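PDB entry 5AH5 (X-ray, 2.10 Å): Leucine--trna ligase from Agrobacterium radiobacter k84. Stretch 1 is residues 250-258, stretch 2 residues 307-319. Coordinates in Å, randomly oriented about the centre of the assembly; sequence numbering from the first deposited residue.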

# COMPACT_ATOMS: atom_id res chain seq x y z
N THR B 250 5.69 -19.77 -37.85
CA THR B 250 6.98 -19.93 -38.53
C THR B 250 7.77 -21.21 -38.14
O THR B 250 9.00 -21.22 -38.25
CB THR B 250 7.87 -18.69 -38.30
OG1 THR B 250 8.07 -18.51 -36.90
CG2 THR B 250 7.22 -17.42 -38.87
N LEU B 251 7.09 -22.29 -37.75
CA LEU B 251 7.74 -23.52 -37.23
C LEU B 251 8.65 -24.27 -38.22
O LEU B 251 9.76 -24.71 -37.88
CB LEU B 251 6.68 -24.50 -36.69
CG LEU B 251 7.12 -25.88 -36.16
CD1 LEU B 251 8.25 -25.77 -35.15
CD2 LEU B 251 5.92 -26.60 -35.55
N ALA B 252 8.16 -24.45 -39.45
CA ALA B 252 8.95 -25.04 -40.53
C ALA B 252 10.07 -24.09 -41.00
O ALA B 252 11.07 -24.54 -41.56
CB ALA B 252 8.04 -25.44 -41.69
N GLY B 253 9.90 -22.79 -40.76
CA GLY B 253 10.93 -21.81 -41.05
C GLY B 253 12.15 -21.82 -40.14
O GLY B 253 13.04 -21.00 -40.35
N CYS B 254 12.22 -22.70 -39.14
CA CYS B 254 13.32 -22.66 -38.17
C CYS B 254 14.62 -23.24 -38.73
O CYS B 254 14.69 -24.42 -39.05
CB CYS B 254 12.94 -23.30 -36.81
SG CYS B 254 12.85 -25.10 -36.67
N THR B 255 15.63 -22.37 -38.88
CA THR B 255 16.98 -22.80 -39.24
C THR B 255 17.72 -23.46 -38.05
O THR B 255 18.64 -24.25 -38.26
CB THR B 255 17.84 -21.63 -39.81
OG1 THR B 255 17.35 -20.38 -39.32
CG2 THR B 255 17.83 -21.61 -41.36
N PHE B 256 17.32 -23.15 -36.80
CA PHE B 256 18.03 -23.66 -35.61
C PHE B 256 17.21 -23.67 -34.30
O PHE B 256 16.03 -23.30 -34.27
CB PHE B 256 19.39 -22.93 -35.42
CG PHE B 256 19.28 -21.47 -35.05
CD1 PHE B 256 19.25 -20.49 -36.04
CD2 PHE B 256 19.25 -21.08 -33.72
CE1 PHE B 256 19.16 -19.15 -35.71
CE2 PHE B 256 19.16 -19.73 -33.38
CZ PHE B 256 19.11 -18.77 -34.38
N ILE B 257 17.85 -24.18 -33.25
CA ILE B 257 17.39 -24.11 -31.86
C ILE B 257 18.55 -23.52 -31.05
O ILE B 257 19.71 -23.78 -31.36
CB ILE B 257 17.04 -25.52 -31.32
CG1 ILE B 257 15.91 -26.15 -32.14
CG2 ILE B 257 16.68 -25.49 -29.84
CD1 ILE B 257 14.58 -25.42 -32.10
N ALA B 258 18.23 -22.71 -30.04
CA ALA B 258 19.25 -22.15 -29.13
C ALA B 258 18.76 -22.20 -27.68
O ALA B 258 17.58 -21.97 -27.41
CB ALA B 258 19.61 -20.73 -29.53
N MET B 307 22.63 -32.36 -32.64
CA MET B 307 21.51 -31.90 -33.47
C MET B 307 20.17 -32.55 -33.05
O MET B 307 20.13 -33.56 -32.33
CB MET B 307 21.79 -32.16 -34.97
CG MET B 307 22.71 -31.13 -35.63
SD MET B 307 22.20 -30.60 -37.28
CE MET B 307 23.64 -29.67 -37.84
N VAL B 308 19.08 -31.95 -33.53
CA VAL B 308 17.77 -32.10 -32.91
C VAL B 308 16.64 -31.91 -33.95
O VAL B 308 16.84 -31.23 -34.95
CB VAL B 308 17.68 -31.09 -31.74
CG1 VAL B 308 17.39 -29.66 -32.24
CG2 VAL B 308 16.68 -31.53 -30.69
N VAL B 309 15.46 -32.49 -33.68
CA VAL B 309 14.38 -32.67 -34.69
C VAL B 309 13.11 -31.81 -34.49
O VAL B 309 12.60 -31.67 -33.39
CB VAL B 309 14.02 -34.20 -34.82
CG1 VAL B 309 12.59 -34.46 -35.30
CG2 VAL B 309 15.02 -34.90 -35.73
N ASN B 310 12.59 -31.29 -35.62
CA ASN B 310 11.35 -30.51 -35.73
C ASN B 310 10.18 -31.46 -36.10
O ASN B 310 10.06 -31.81 -37.27
CB ASN B 310 11.60 -29.44 -36.83
CG ASN B 310 10.40 -28.55 -37.12
OD1 ASN B 310 9.24 -28.95 -36.98
ND2 ASN B 310 10.69 -27.33 -37.56
N PRO B 311 9.30 -31.85 -35.14
CA PRO B 311 8.35 -32.97 -35.40
C PRO B 311 7.14 -32.68 -36.32
O PRO B 311 6.36 -33.60 -36.59
CB PRO B 311 7.87 -33.33 -33.99
CG PRO B 311 7.86 -32.02 -33.29
CD PRO B 311 9.09 -31.29 -33.80
N LEU B 312 6.97 -31.45 -36.79
CA LEU B 312 6.14 -31.18 -37.97
C LEU B 312 6.90 -31.69 -39.20
O LEU B 312 6.55 -32.72 -39.79
CB LEU B 312 5.82 -29.67 -38.13
CG LEU B 312 5.36 -29.13 -39.50
CD1 LEU B 312 3.87 -29.38 -39.72
CD2 LEU B 312 5.69 -27.65 -39.65
N ASN B 313 7.98 -30.97 -39.53
CA ASN B 313 8.81 -31.24 -40.71
C ASN B 313 9.45 -32.65 -40.69
O ASN B 313 9.71 -33.22 -41.75
CB ASN B 313 9.89 -30.15 -40.82
CG ASN B 313 10.26 -29.82 -42.25
OD1 ASN B 313 10.94 -30.60 -42.92
ND2 ASN B 313 9.83 -28.66 -42.72
N GLN B 314 9.68 -33.19 -39.49
CA GLN B 314 10.31 -34.51 -39.22
C GLN B 314 11.67 -34.59 -39.90
O GLN B 314 11.90 -35.42 -40.78
CB GLN B 314 9.37 -35.67 -39.59
CG GLN B 314 8.16 -35.77 -38.65
CD GLN B 314 7.35 -37.04 -38.84
OE1 GLN B 314 6.85 -37.32 -39.93
NE2 GLN B 314 7.19 -37.81 -37.76
N GLU B 315 12.56 -33.71 -39.44
CA GLU B 315 13.71 -33.26 -40.22
C GLU B 315 14.69 -32.51 -39.29
O GLU B 315 14.27 -31.73 -38.42
CB GLU B 315 13.20 -32.41 -41.39
CG GLU B 315 14.21 -31.52 -42.11
CD GLU B 315 14.32 -30.12 -41.52
OE1 GLU B 315 13.28 -29.52 -41.18
OE2 GLU B 315 15.46 -29.62 -41.41
N ARG B 316 16.00 -32.73 -39.48
CA ARG B 316 17.03 -32.38 -38.48
C ARG B 316 17.51 -30.92 -38.49
O ARG B 316 17.63 -30.30 -39.55
CB ARG B 316 18.25 -33.30 -38.63
CG ARG B 316 17.93 -34.79 -38.59
CD ARG B 316 19.20 -35.61 -38.39
NE ARG B 316 19.19 -36.86 -39.15
CZ ARG B 316 20.27 -37.56 -39.52
NH1 ARG B 316 21.50 -37.16 -39.20
NH2 ARG B 316 20.11 -38.68 -40.22
N VAL B 317 17.82 -30.41 -37.29
CA VAL B 317 18.07 -28.98 -37.03
C VAL B 317 19.28 -28.81 -36.07
O VAL B 317 19.45 -29.62 -35.15
CB VAL B 317 16.82 -28.32 -36.38
CG1 VAL B 317 16.88 -26.81 -36.54
CG2 VAL B 317 15.51 -28.86 -36.96
N PRO B 318 20.11 -27.75 -36.27
CA PRO B 318 21.26 -27.53 -35.37
C PRO B 318 20.91 -26.98 -33.97
O PRO B 318 20.02 -26.13 -33.86
CB PRO B 318 22.14 -26.53 -36.15
CG PRO B 318 21.20 -25.83 -37.08
CD PRO B 318 20.17 -26.86 -37.45
N LEU B 319 21.62 -27.44 -32.93
CA LEU B 319 21.42 -26.96 -31.54
C LEU B 319 22.60 -26.10 -31.08
O LEU B 319 23.76 -26.41 -31.37
CB LEU B 319 21.22 -28.16 -30.59
CG LEU B 319 20.88 -27.90 -29.11
CD1 LEU B 319 19.58 -27.13 -28.95
CD2 LEU B 319 20.79 -29.21 -28.33

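Stretch 2 is a hairpin. Its two strands are tied by Val-308 N to Val-317 O at 2.9 Å and Val-317 N to Val-308 O at 2.7 Å. Asn-310 N donates to Glu-315 O at 3.3 Å, and Gln-314 N to Asn-310 O at 2.6 Å, which closes the connecting loop. The end of stretch 1, at Phe-256 and Ile-257, runs alongside the second strand, while its turn sits by the hairpin loop. Ile-257 and Leu-319 form a parallel bridge, and Ile-257 N donates to Pro-318 O at 3.0 Å with a nearly straight angle of 160°. Proline has no amide hydrogen, so Pro-318 can offer the backbone only its carbonyl here.

The second hydrogen bond between the stretches uses a side chain. Asn-310 ND2 donates to Leu-251 O at 2.8 Å. Leu-251 opens a type I turn that ends at Cys-254, and the same carbonyl accepts a weak bond from Cys-254 N at 3.4 Å. The other end of the amide serves its own loop: Asn-310 OD1 accepts weak bonds from Leu-312 N at 3.4 Å and Asn-313 N at 3.5 Å. Asn-310 thus links the turn of stretch 1 to the hairpin loop through both ends of its amide. Cys-254 SG lies 3.2 Å from Asn-310 ND2.

Apolar contacts fill in around these bonds. At the turn, Leu-251 CD2 meets Leu-312 CB at 4.0 Å, and Ala-252 CB meets Leu-312 CD2 at 3.8 Å. Farther along, Val-317 CG1 packs against the backbone, 3.5 Å from Phe-256 CA. Phe-256 CB touches Pro-318 CG at 3.8 Å, but the end of the Phe-256 side chain leads away. Ile-257 reaches both hairpin strands: its CG1 is 3.8 Å from Val-308 CG1, and its CG2 is 3.4 Å from Leu-319 CD1. Ile-257 and Leu-319 point to the same face of the sheet, which allows this close contact.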